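Local coordinates for arsenite methyltransferase (Chlamydomonas reinhardtii, PDB 5EVJ), which probably methylates trivalent arsenic, presented as its glutathione conjugate, using S-adenosylmethionine as methyl donor, at residues V67-F71 / S94-Y99; C74-P79 / H196-V200; G81-L85 / L104-S110. The protein carries 15 engineered substitutions. All coordinates share one frame; numbering follows the deposited sequence.

Contact 1. Residues V67-F71 / S94-Y99; sequences VKEKF and SGRDAY. Engineered in segment 94-99: A98 (natural residue Cys).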
ATOM      1  N   VAL A  67     -18.248  -3.827 -11.904  1.00 41.61           N
ATOM      2  CA  VAL A  67     -16.856  -3.533 -11.659  1.00 42.37           C
ATOM      3  C   VAL A  67     -16.385  -4.195 -10.342  1.00 43.90           C
ATOM      4  O   VAL A  67     -15.252  -4.757 -10.290  1.00 40.72           O
ATOM      5  CB  VAL A  67     -16.584  -2.016 -11.704  1.00 40.72           C
ATOM      6  CG1 VAL A  67     -15.250  -1.729 -11.061  1.00 39.26           C
ATOM      7  CG2 VAL A  67     -16.568  -1.538 -13.155  1.00 41.69           C
ATOM      8  N   LYS A  68     -17.263  -4.146  -9.325  1.00 38.26           N
ATOM      9  CA  LYS A  68     -17.092  -4.844  -8.024  1.00 48.50           C
ATOM     10  C   LYS A  68     -17.253  -6.375  -8.080  1.00 56.34           C
ATOM     11  O   LYS A  68     -16.343  -7.122  -7.680  1.00 56.13           O
ATOM     12  CB  LYS A  68     -18.108  -4.371  -6.994  1.00 40.11           C
ATOM     13  CG  LYS A  68     -17.831  -3.022  -6.363  1.00 40.83           C
ATOM     14  CD  LYS A  68     -18.925  -2.650  -5.335  1.00 39.38           C
ATOM     15  CE  LYS A  68     -20.228  -2.189  -6.000  1.00 38.83           C
ATOM     16  NZ  LYS A  68     -21.160  -1.761  -4.930  1.00 42.71           N
ATOM     17  N   GLU A  69     -18.415  -6.850  -8.524  1.00 59.19           N
ATOM     18  CA  GLU A  69     -18.632  -8.301  -8.561  1.00 66.64           C
ATOM     19  C   GLU A  69     -17.472  -9.078  -9.190  1.00 64.07           C
ATOM     20  O   GLU A  69     -17.231 -10.229  -8.837  1.00 59.19           O
ATOM     21  CB  GLU A  69     -19.904  -8.638  -9.302  1.00 75.59           C
ATOM     22  CG  GLU A  69     -21.140  -8.615  -8.423  1.00 85.70           C
ATOM     23  CD  GLU A  69     -22.402  -8.820  -9.239  1.00 83.51           C
ATOM     24  OE1 GLU A  69     -22.393  -8.534 -10.465  1.00 71.71           O
ATOM     25  OE2 GLU A  69     -23.401  -9.269  -8.648  1.00 88.25           O
ATOM     26  N   LYS A  70     -16.749  -8.443 -10.108  1.00 59.76           N
ATOM     27  CA  LYS A  70     -15.658  -9.121 -10.819  1.00 62.25           C
ATOM     28  C   LYS A  70     -14.258  -8.875 -10.222  1.00 58.50           C
ATOM     29  O   LYS A  70     -13.266  -8.990 -10.914  1.00 57.43           O
ATOM     30  CB  LYS A  70     -15.690  -8.782 -12.335  1.00 60.76           C
ATOM     31  CG  LYS A  70     -16.980  -9.196 -13.045  1.00 56.71           C
ATOM     32  CD  LYS A  70     -16.847  -9.275 -14.554  1.00 59.82           C
ATOM     33  CE  LYS A  70     -18.179  -9.668 -15.195  1.00 60.11           C
ATOM     34  NZ  LYS A  70     -18.163  -9.484 -16.672  1.00 63.66           N
ATOM     35  N   PHE A  71     -14.159  -8.553  -8.936  1.00 66.26           N
ATOM     36  CA  PHE A  71     -12.866  -8.085  -8.450  1.00 60.13           C
ATOM     37  C   PHE A  71     -11.978  -9.080  -7.685  1.00 62.60           C
ATOM     38  O   PHE A  71     -10.855  -9.352  -8.131  1.00 66.47           O
ATOM     39  CB  PHE A  71     -12.979  -6.742  -7.749  1.00 50.72           C
ATOM     40  CG  PHE A  71     -11.652  -6.121  -7.451  1.00 50.43           C
ATOM     41  CD1 PHE A  71     -10.805  -5.729  -8.489  1.00 44.93           C
ATOM     42  CD2 PHE A  71     -11.226  -5.947  -6.121  1.00 47.89           C
ATOM     43  CE1 PHE A  71      -9.555  -5.178  -8.211  1.00 40.37           C
ATOM     44  CE2 PHE A  71      -9.991  -5.388  -5.846  1.00 44.26           C
ATOM     45  CZ  PHE A  71      -9.165  -4.991  -6.895  1.00 44.37           C
ATOM     46  N   SER A  94     -10.824  -5.692 -12.717  1.00 36.28           N
ATOM     47  CA  SER A  94     -11.965  -5.059 -13.258  1.00 34.51           C
ATOM     48  C   SER A  94     -12.169  -3.615 -12.779  1.00 35.35           C
ATOM     49  O   SER A  94     -13.095  -2.945 -13.269  1.00 31.26           O
ATOM     50  CB  SER A  94     -13.177  -5.889 -12.810  1.00 35.47           C
ATOM     51  OG  SER A  94     -13.248  -5.958 -11.403  1.00 34.68           O
ATOM     52  N   GLY A  95     -11.411  -3.190 -11.755  1.00 33.31           N
ATOM     53  CA  GLY A  95     -11.167  -1.751 -11.494  1.00 30.01           C
ATOM     54  C   GLY A  95     -11.704  -1.224 -10.158  1.00 33.14           C
ATOM     55  O   GLY A  95     -11.591  -0.025  -9.880  1.00 36.78           O
ATOM     56  N   ARG A  96     -12.265  -2.105  -9.322  1.00 33.49           N
ATOM     57  CA  ARG A  96     -12.838  -1.707  -8.022  1.00 38.12           C
ATOM     58  C   ARG A  96     -11.895  -0.665  -7.356  1.00 36.03           C
ATOM     59  O   ARG A  96     -12.286   0.477  -7.140  1.00 32.90           O
ATOM     60  CB  ARG A  96     -13.052  -2.983  -7.130  1.00 45.15           C
ATOM     61  CG  ARG A  96     -14.064  -2.951  -5.951  1.00 43.22           C
ATOM     62  CD  ARG A  96     -13.426  -3.106  -4.576  1.00 46.03           C
ATOM     63  NE  ARG A  96     -13.568  -4.434  -3.967  1.00 61.28           N
ATOM     64  CZ  ARG A  96     -12.677  -5.014  -3.154  1.00 57.90           C
ATOM     65  NH1 ARG A  96     -11.529  -4.414  -2.852  1.00 48.28           N
ATOM     66  NH2 ARG A  96     -12.923  -6.223  -2.663  1.00 66.05           N
ATOM     67  N   ASP A  97     -10.635  -1.044  -7.104  1.00 33.11           N
ATOM     68  CA  ASP A  97      -9.730  -0.194  -6.288  1.00 36.67           C
ATOM     69  C   ASP A  97      -9.362   1.087  -7.060  1.00 31.23           C
ATOM     70  O   ASP A  97      -9.228   2.154  -6.474  1.00 29.12           O
ATOM     71  CB  ASP A  97      -8.448  -0.959  -5.758  1.00 31.57           C
ATOM     72  CG  ASP A  97      -8.781  -2.042  -4.680  1.00 35.42           C
ATOM     73  OD1 ASP A  97      -9.892  -2.016  -4.070  1.00 34.49           O
ATOM     74  OD2 ASP A  97      -7.924  -2.920  -4.414  1.00 32.49           O
ATOM     75  N   ALA A  98      -9.237   0.976  -8.369  1.00 29.06           N
ATOM     76  CA  ALA A  98      -8.920   2.168  -9.174  1.00 30.71           C
ATOM     77  C   ALA A  98     -10.107   3.130  -9.181  1.00 32.46           C
ATOM     78  O   ALA A  98      -9.925   4.362  -9.167  1.00 31.25           O
ATOM     79  CB  ALA A  98      -8.515   1.765 -10.576  1.00 32.28           C
ATOM     80  N   TYR A  99     -11.333   2.577  -9.133  1.00 30.58           N
ATOM     81  CA  TYR A  99     -12.521   3.435  -9.144  1.00 27.44           C
ATOM     82  C   TYR A  99     -12.618   4.158  -7.840  1.00 29.94           C
ATOM     83  O   TYR A  99     -12.861   5.348  -7.790  1.00 36.25           O
ATOM     84  CB  TYR A  99     -13.780   2.603  -9.370  1.00 28.51           C
ATOM     85  CG  TYR A  99     -14.104   2.366 -10.850  1.00 30.99           C
ATOM     86  CD1 TYR A  99     -13.110   1.966 -11.750  1.00 30.18           C
ATOM     87  CD2 TYR A  99     -15.403   2.534 -11.355  1.00 30.70           C
ATOM     88  CE1 TYR A  99     -13.380   1.737 -13.103  1.00 29.87           C
ATOM     89  CE2 TYR A  99     -15.685   2.275 -12.727  1.00 31.36           C
ATOM     90  CZ  TYR A  99     -14.666   1.914 -13.588  1.00 28.93           C
ATOM     91  OH  TYR A  99     -14.904   1.669 -14.927  1.00 30.10           O
TER
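R96 meets F71 in two ways. CB of R96 lies over one face of the F71 ring, displaced toward the rim and 3.7 Å from the ring centroid, a CH-pi contact. The arginine then bends twice along its chain and returns to the CD2-CE2 side of the ring, so that CD2 of F71 stands 3.4 Å from R96 CZ, over the centre of the guanidinium. Ring and guanidinium planes are 55° apart, an oblique meeting and not a flat stack. R96 NH1 is steered by a salt bridge to the syn side of D97 OD1 (3.1 Å) and by the carbonyl of G75, while OD2 of D97, which touches the far end of the F71 ring, is bound by N169. An alanine in place of R96 lacks the guanidinium, which would probably leave D97 OD1 without its cationic mate and the F71 ring freer to shift.

This is the turn from strand 86-90 into helix 96-104 of a Rossmann-like methyltransferase domain, probably part of its glycine-rich S-adenosylmethionine motif. G95, at the N-cap position, has backbone angles that suit glycine alone. Just before it, S94 donates from OG to V67 O at 2.6 Å, in the carbonyl plane and at a C=O...donor angle of 152°, tying the turn to helix 65-69.

V67 completes the join. Its CG1, anti to the backbone N (chi1 164°), sits 4.1 Å from the centroid of the Y99 ring, almost on the ring normal, and CG2 lies 3.9 Å from Y99 CE2. The Y99 hydroxyl is hydrogen-bonded to the backbone of A124.

Contact 2. Residues C74-P79 / H196-V200; sequences CGNPIP and HFSDV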
ATOM      1  N   CYS A  74      -8.094  -9.030  -1.003  1.00 59.82           N
ATOM      2  CA  CYS A  74      -7.950  -9.145   0.456  1.00 61.83           C
ATOM      3  C   CYS A  74      -7.871  -7.802   1.157  1.00 63.98           C
ATOM      4  O   CYS A  74      -7.085  -7.628   2.090  1.00 63.12           O
ATOM      5  CB  CYS A  74      -6.745 -10.026   0.851  1.00 57.27           C
ATOM      6  SG  CYS A  74      -5.100  -9.632   0.170  1.00 56.90           S
ATOM      7  N   GLY A  75      -8.691  -6.851   0.733  1.00 61.73           N
ATOM      8  CA  GLY A  75      -8.616  -5.566   1.380  1.00 56.90           C
ATOM      9  C   GLY A  75      -9.111  -4.383   0.603  1.00 61.55           C
ATOM     10  O   GLY A  75      -9.780  -4.520  -0.431  1.00 64.93           O
ATOM     11  N   ASN A  76      -8.788  -3.212   1.142  1.00 64.72           N
ATOM     12  CA  ASN A  76      -9.209  -1.942   0.592  1.00 56.26           C
ATOM     13  C   ASN A  76      -8.063  -0.981   0.818  1.00 52.54           C
ATOM     14  O   ASN A  76      -8.216  -0.022   1.586  1.00 60.55           O
ATOM     15  CB  ASN A  76     -10.483  -1.450   1.288  1.00 61.62           C
ATOM     16  CG  ASN A  76     -11.751  -2.081   0.707  1.00 68.12           C
ATOM     17  OD1 ASN A  76     -12.026  -1.982  -0.495  1.00 62.57           O
ATOM     18  ND2 ASN A  76     -12.534  -2.711   1.559  1.00 60.49           N
ATOM     19  N   PRO A  77      -6.930  -1.229   0.131  1.00 37.28           N
ATOM     20  CA  PRO A  77      -5.674  -0.534   0.253  1.00 34.80           C
ATOM     21  C   PRO A  77      -5.613   0.865  -0.412  1.00 32.36           C
ATOM     22  O   PRO A  77      -4.603   1.172  -0.997  1.00 34.63           O
ATOM     23  CB  PRO A  77      -4.720  -1.438  -0.548  1.00 28.38           C
ATOM     24  CG  PRO A  77      -5.552  -1.832  -1.725  1.00 32.48           C
ATOM     25  CD  PRO A  77      -6.927  -2.079  -1.082  1.00 37.19           C
ATOM     26  N   ILE A  78      -6.625   1.715  -0.310  1.00 31.31           N
ATOM     27  CA  ILE A  78      -6.444   3.125  -0.747  1.00 30.27           C
ATOM     28  C   ILE A  78      -6.185   3.948   0.507  1.00 29.84           C
ATOM     29  O   ILE A  78      -6.999   3.913   1.390  1.00 30.78           O
ATOM     30  CB  ILE A  78      -7.696   3.726  -1.481  1.00 31.06           C
ATOM     31  CG1 ILE A  78      -8.043   2.946  -2.771  1.00 31.03           C
ATOM     32  CG2 ILE A  78      -7.466   5.200  -1.837  1.00 28.04           C
ATOM     33  CD1 ILE A  78      -8.923   1.715  -2.535  1.00 30.96           C
ATOM     34  N   PRO A  79      -5.054   4.684   0.583  1.00 26.63           N
ATOM     35  CA  PRO A  79      -4.748   5.416   1.789  1.00 26.52           C
ATOM     36  C   PRO A  79      -5.544   6.679   1.823  1.00 28.96           C
ATOM     37  O   PRO A  79      -5.879   7.198   0.756  1.00 27.62           O
ATOM     38  CB  PRO A  79      -3.275   5.822   1.641  1.00 23.76           C
ATOM     39  CG  PRO A  79      -2.847   5.403   0.299  1.00 26.55           C
ATOM     40  CD  PRO A  79      -3.931   4.610  -0.356  1.00 25.82           C
ATOM     41  N   HIS A 196       1.655   1.368  -0.967  1.00 19.07           N
ATOM     42  CA  HIS A 196       0.690   1.101   0.055  1.00 19.41           C
ATOM     43  C   HIS A 196      -0.171  -0.050  -0.496  1.00 23.17           C
ATOM     44  O   HIS A 196      -0.944   0.137  -1.427  1.00 26.54           O
ATOM     45  CB  HIS A 196      -0.160   2.308   0.259  1.00 17.22           C
ATOM     46  CG  HIS A 196      -1.029   2.272   1.464  1.00 20.61           C
ATOM     47  ND1 HIS A 196      -2.228   1.577   1.503  1.00 24.12           N
ATOM     48  CD2 HIS A 196      -0.960   2.952   2.632  1.00 20.19           C
ATOM     49  CE1 HIS A 196      -2.829   1.790   2.656  1.00 20.30           C
ATOM     50  NE2 HIS A 196      -2.055   2.573   3.378  1.00 21.91           N
ATOM     51  N   PHE A 197      -0.096  -1.221   0.109  1.00 22.71           N
ATOM     52  CA  PHE A 197      -0.700  -2.410  -0.512  1.00 24.74           C
ATOM     53  C   PHE A 197      -1.009  -3.514   0.507  1.00 26.18           C
ATOM     54  O   PHE A 197      -0.419  -3.547   1.603  1.00 26.69           O
ATOM     55  CB  PHE A 197       0.240  -2.899  -1.614  1.00 23.64           C
ATOM     56  CG  PHE A 197       1.394  -3.691  -1.140  1.00 20.85           C
ATOM     57  CD1 PHE A 197       2.449  -3.102  -0.461  1.00 21.11           C
ATOM     58  CD2 PHE A 197       1.452  -5.052  -1.440  1.00 21.31           C
ATOM     59  CE1 PHE A 197       3.568  -3.854  -0.050  1.00 18.54           C
ATOM     60  CE2 PHE A 197       2.526  -5.813  -1.081  1.00 18.57           C
ATOM     61  CZ  PHE A 197       3.586  -5.219  -0.353  1.00 22.84           C
ATOM     62  N   SER A 198      -1.968  -4.360   0.182  1.00 25.99           N
ATOM     63  CA  SER A 198      -2.338  -5.437   1.061  1.00 30.45           C
ATOM     64  C   SER A 198      -2.046  -6.745   0.366  1.00 30.88           C
ATOM     65  O   SER A 198      -2.117  -6.848  -0.870  1.00 32.01           O
ATOM     66  CB  SER A 198      -3.824  -5.344   1.475  1.00 34.42           C
ATOM     67  OG  SER A 198      -4.644  -5.355   0.310  1.00 41.58           O
ATOM     68  N   ASP A 199      -1.654  -7.730   1.151  1.00 26.66           N
ATOM     69  CA  ASP A 199      -1.377  -9.024   0.581  1.00 28.50           C
ATOM     70  C   ASP A 199      -1.390 -10.035   1.712  1.00 26.32           C
ATOM     71  O   ASP A 199      -1.595  -9.693   2.902  1.00 25.72           O
ATOM     72  CB  ASP A 199      -0.051  -9.023  -0.207  1.00 30.83           C
ATOM     73  CG  ASP A 199      -0.066 -10.015  -1.411  1.00 34.37           C
ATOM     74  OD1 ASP A 199      -0.773 -11.030  -1.327  1.00 32.04           O
ATOM     75  OD2 ASP A 199       0.621  -9.802  -2.456  1.00 36.87           O
ATOM     76  N   VAL A 200      -1.201 -11.285   1.362  1.00 27.05           N
ATOM     77  CA  VAL A 200      -1.241 -12.322   2.389  1.00 32.61           C
ATOM     78  C   VAL A 200       0.170 -12.787   2.753  1.00 29.44           C
ATOM     79  O   VAL A 200       1.002 -13.020   1.893  1.00 25.27           O
ATOM     80  CB  VAL A 200      -2.116 -13.488   1.939  1.00 38.31           C
ATOM     81  CG1 VAL A 200      -1.994 -14.628   2.940  1.00 42.06           C
ATOM     82  CG2 VAL A 200      -3.562 -13.029   1.849  1.00 34.42           C
TER
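P79 packs over one face of the H196 ring at the close-packed end of this contact. Its CG, displaced toward the rim, lies 3.9 Å from the centroid of the imidazole in a CH-pi contact, and CB reaches H196 CD2 at 3.8 Å. With CG anti to the backbone N (chi1 -169°), the H196 ring is carried toward the 74-79 segment, where ND1 makes a weak, bent hydrogen bond of 3.5 Å to P77 O. P77 adds its CB, 4.0 Å from S198 OG, and its ring also meets D97 of helix 96-104.

Toward C74 the fit is looser. C74, G75 and N76 are poorly ordered and partly exposed, and the N76 side chain sets off away from the strand. The sulfur packs on the strand here: C74 SG lies 3.8 Å from D199 CA and 4.1 Å from V200 CG2, and it is joined to C170 by a disulfide.

No backbone hydrogen bond links the two segments; residues 74-79 run nearly antiparallel along the strand, over the face that carries H196 and S198. Strand 193-202 pairs instead with 163-169 and, antiparallel, with 266-274, in a sheet of order 3-2-1-4-5-7-6, that of the Rossmann-like class I methyltransferase fold.

Contact 3. Residues G81-L85 / L104-S110; sequences GIEGL and LVGEKGS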
ATOM      1  N   GLY A  81      -5.707  10.791   2.602  1.00 26.12           N
ATOM      2  CA  GLY A  81      -4.703  11.852   2.331  1.00 24.27           C
ATOM      3  C   GLY A  81      -4.155  12.069   0.927  1.00 26.56           C
ATOM      4  O   GLY A  81      -3.094  12.756   0.769  1.00 28.29           O
ATOM      5  N   ILE A  82      -4.858  11.558  -0.086  1.00 21.76           N
ATOM      6  CA  ILE A  82      -4.312  11.518  -1.457  1.00 27.13           C
ATOM      7  C   ILE A  82      -5.004  12.475  -2.448  1.00 26.45           C
ATOM      8  O   ILE A  82      -4.914  12.309  -3.630  1.00 27.25           O
ATOM      9  CB  ILE A  82      -4.340  10.059  -2.080  1.00 24.77           C
ATOM     10  CG1 ILE A  82      -5.753   9.558  -2.283  1.00 20.85           C
ATOM     11  CG2 ILE A  82      -3.567   9.058  -1.218  1.00 24.77           C
ATOM     12  CD1 ILE A  82      -5.806   8.101  -2.781  1.00 22.15           C
ATOM     13  N   GLU A  83      -5.687  13.484  -1.968  1.00 30.73           N
ATOM     14  CA  GLU A  83      -6.290  14.431  -2.890  1.00 34.98           C
ATOM     15  C   GLU A  83      -5.255  14.986  -3.876  1.00 28.29           C
ATOM     16  O   GLU A  83      -4.198  15.416  -3.452  1.00 22.98           O
ATOM     17  CB  GLU A  83      -6.964  15.586  -2.131  1.00 39.85           C
ATOM     18  CG  GLU A  83      -7.355  16.717  -3.086  1.00 56.99           C
ATOM     19  CD  GLU A  83      -8.758  17.287  -2.834  1.00 69.89           C
ATOM     20  OE1 GLU A  83      -8.835  18.432  -2.309  1.00 56.60           O
ATOM     21  OE2 GLU A  83      -9.771  16.593  -3.161  1.00 71.50           O
ATOM     22  N   GLY A  84      -5.573  14.980  -5.179  1.00 23.85           N
ATOM     23  CA  GLY A  84      -4.726  15.651  -6.141  1.00 19.43           C
ATOM     24  C   GLY A  84      -3.491  14.905  -6.551  1.00 20.86           C
ATOM     25  O   GLY A  84      -2.732  15.404  -7.405  1.00 24.70           O
ATOM     26  N   LEU A  85      -3.299  13.695  -6.037  1.00 20.56           N
ATOM     27  CA  LEU A  85      -2.091  12.917  -6.367  1.00 22.57           C
ATOM     28  C   LEU A  85      -2.223  11.963  -7.582  1.00 22.13           C
ATOM     29  O   LEU A  85      -3.312  11.682  -8.077  1.00 20.22           O
ATOM     30  CB  LEU A  85      -1.657  12.101  -5.116  1.00 20.13           C
ATOM     31  CG  LEU A  85      -1.344  12.994  -3.910  1.00 25.12           C
ATOM     32  CD1 LEU A  85      -0.871  12.193  -2.686  1.00 18.77           C
ATOM     33  CD2 LEU A  85      -0.442  14.227  -4.216  1.00 19.15           C
ATOM     34  N   LEU A 104     -11.234   9.265  -4.666  1.00 29.02           N
ATOM     35  CA  LEU A 104     -10.620   9.881  -3.474  1.00 27.03           C
ATOM     36  C   LEU A 104      -9.508  10.809  -3.807  1.00 24.95           C
ATOM     37  O   LEU A 104      -9.131  11.623  -2.948  1.00 22.98           O
ATOM     38  CB  LEU A 104     -10.152   8.812  -2.427  1.00 30.18           C
ATOM     39  CG  LEU A 104     -11.298   8.084  -1.707  1.00 32.31           C
ATOM     40  CD1 LEU A 104     -10.708   7.138  -0.688  1.00 37.53           C
ATOM     41  CD2 LEU A 104     -12.213   9.085  -1.021  1.00 31.27           C
ATOM     42  N   VAL A 105      -8.917  10.673  -5.003  1.00 23.86           N
ATOM     43  CA  VAL A 105      -7.942  11.704  -5.396  1.00 25.66           C
ATOM     44  C   VAL A 105      -8.555  12.978  -5.950  1.00 27.86           C
ATOM     45  O   VAL A 105      -7.792  13.948  -6.296  1.00 26.17           O
ATOM     46  CB  VAL A 105      -6.904  11.239  -6.444  1.00 23.29           C
ATOM     47  CG1 VAL A 105      -6.147  10.039  -5.882  1.00 24.47           C
ATOM     48  CG2 VAL A 105      -7.583  10.903  -7.768  1.00 19.61           C
ATOM     49  N   GLY A 106      -9.890  12.999  -6.085  1.00 25.39           N
ATOM     50  CA  GLY A 106     -10.479  14.203  -6.717  1.00 28.32           C
ATOM     51  C   GLY A 106     -10.234  14.362  -8.222  1.00 29.95           C
ATOM     52  O   GLY A 106      -9.492  13.588  -8.892  1.00 30.01           O
ATOM     53  N   GLU A 107     -10.855  15.389  -8.764  1.00 33.00           N
ATOM     54  CA  GLU A 107     -10.841  15.621 -10.209  1.00 35.49           C
ATOM     55  C   GLU A 107      -9.470  15.974 -10.718  1.00 30.00           C
ATOM     56  O   GLU A 107      -9.129  15.678 -11.831  1.00 27.46           O
ATOM     57  CB  GLU A 107     -11.831  16.728 -10.535  1.00 40.09           C
ATOM     58  CG  GLU A 107     -12.046  16.917 -12.028  1.00 47.99           C
ATOM     59  CD  GLU A 107     -13.378  17.595 -12.340  1.00 47.07           C
ATOM     60  OE1 GLU A 107     -13.957  18.210 -11.425  1.00 47.67           O
ATOM     61  OE2 GLU A 107     -13.828  17.496 -13.499  1.00 45.82           O
ATOM     62  N   LYS A 108      -8.640  16.522  -9.858  1.00 31.58           N
ATOM     63  CA  LYS A 108      -7.319  16.940 -10.288  1.00 33.81           C
ATOM     64  C   LYS A 108      -6.272  15.835 -10.125  1.00 30.94           C
ATOM     65  O   LYS A 108      -5.192  15.928 -10.667  1.00 26.22           O
ATOM     66  CB  LYS A 108      -6.907  18.219  -9.567  1.00 34.10           C
ATOM     67  CG  LYS A 108      -7.394  19.482 -10.285  1.00 42.02           C
ATOM     68  CD  LYS A 108      -7.281  20.754  -9.417  1.00 45.84           C
ATOM     69  CE  LYS A 108      -7.771  21.986 -10.175  1.00 44.82           C
ATOM     70  NZ  LYS A 108      -7.294  23.267  -9.578  1.00 42.52           N
ATOM     71  N   GLY A 109      -6.605  14.770  -9.397  1.00 30.06           N
ATOM     72  CA  GLY A 109      -5.658  13.682  -9.228  1.00 26.73           C
ATOM     73  C   GLY A 109      -5.891  12.715 -10.382  1.00 30.03           C
ATOM     74  O   GLY A 109      -6.835  12.921 -11.180  1.00 27.72           O
ATOM     75  N   SER A 110      -5.068  11.661 -10.483  1.00 25.65           N
ATOM     76  CA  SER A 110      -5.333  10.623 -11.499  1.00 25.03           C
ATOM     77  C   SER A 110      -4.848   9.255 -11.105  1.00 24.06           C
ATOM     78  O   SER A 110      -4.045   9.108 -10.163  1.00 23.91           O
ATOM     79  CB  SER A 110      -4.702  11.004 -12.829  1.00 24.90           C
ATOM     80  OG  SER A 110      -3.377  11.379 -12.593  1.00 25.18           O
TER
HETATM   81  O   HOH W   1      -7.829  11.240  -0.276  1.00 28.60           O
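I82 and V105 meet across the first beta-alpha-beta crossover of the Rossmann-like domain, between the lead-in to its first strand, 86-90, and the link from its helix, 96-104, to the parallel neighbour, strand 110-115.

Apolar contact involves a few methyl and methylene groups. CG1 of I82, held between its own backbone N and carbonyl carbon (chi1 66°), approaches V105 CG1 to 3.7 Å, and the same V105 methyl lies 3.4 Å from I82 O. The I82 CD1 methyl reaches L104 CB at 4.4 Å. I82 also packs on L165 of strand 163-169, and V105 on V87.

Backbone hydrogen bonds give the firmer grip. G84 N, within the type II turn I82-L85, donates to V105 O at 2.7 Å, and S110 N donates to L85 O at 3.0 Å, leading into the pairing of the two strands. Between these bonds the type I turn G106-G109 brings G109 CA to 3.3 Å from L85 O. A side chain on G109 would clash with that oxygen and with V105 CB.

A water bridges the other end, accepting from I82 N and donating to L104 O, each at 3.0 Å.

Contacts 1 and 2 have centres 14 Å apart and touch directly: R96 NH1 is 3.0 Å from G75 O, a probable hydrogen bond, and D97 OD2 is 3.6 Å from P77 CD. The probable S-adenosylmethionine-binding turn of contact 1 is thereby coupled to the loop that carries the C74-C170 disulfide. Contact 3 lies at the other end of helix 96-104, its centre about 18 Å from each of the others. It meets contact 2 through I78 CG2 and L104 CD1, 3.9 Å apart, but its nearest atoms stay about 5 Å from contact 1. Residues 67-85 thus follow helix 96-104 from its start to its end.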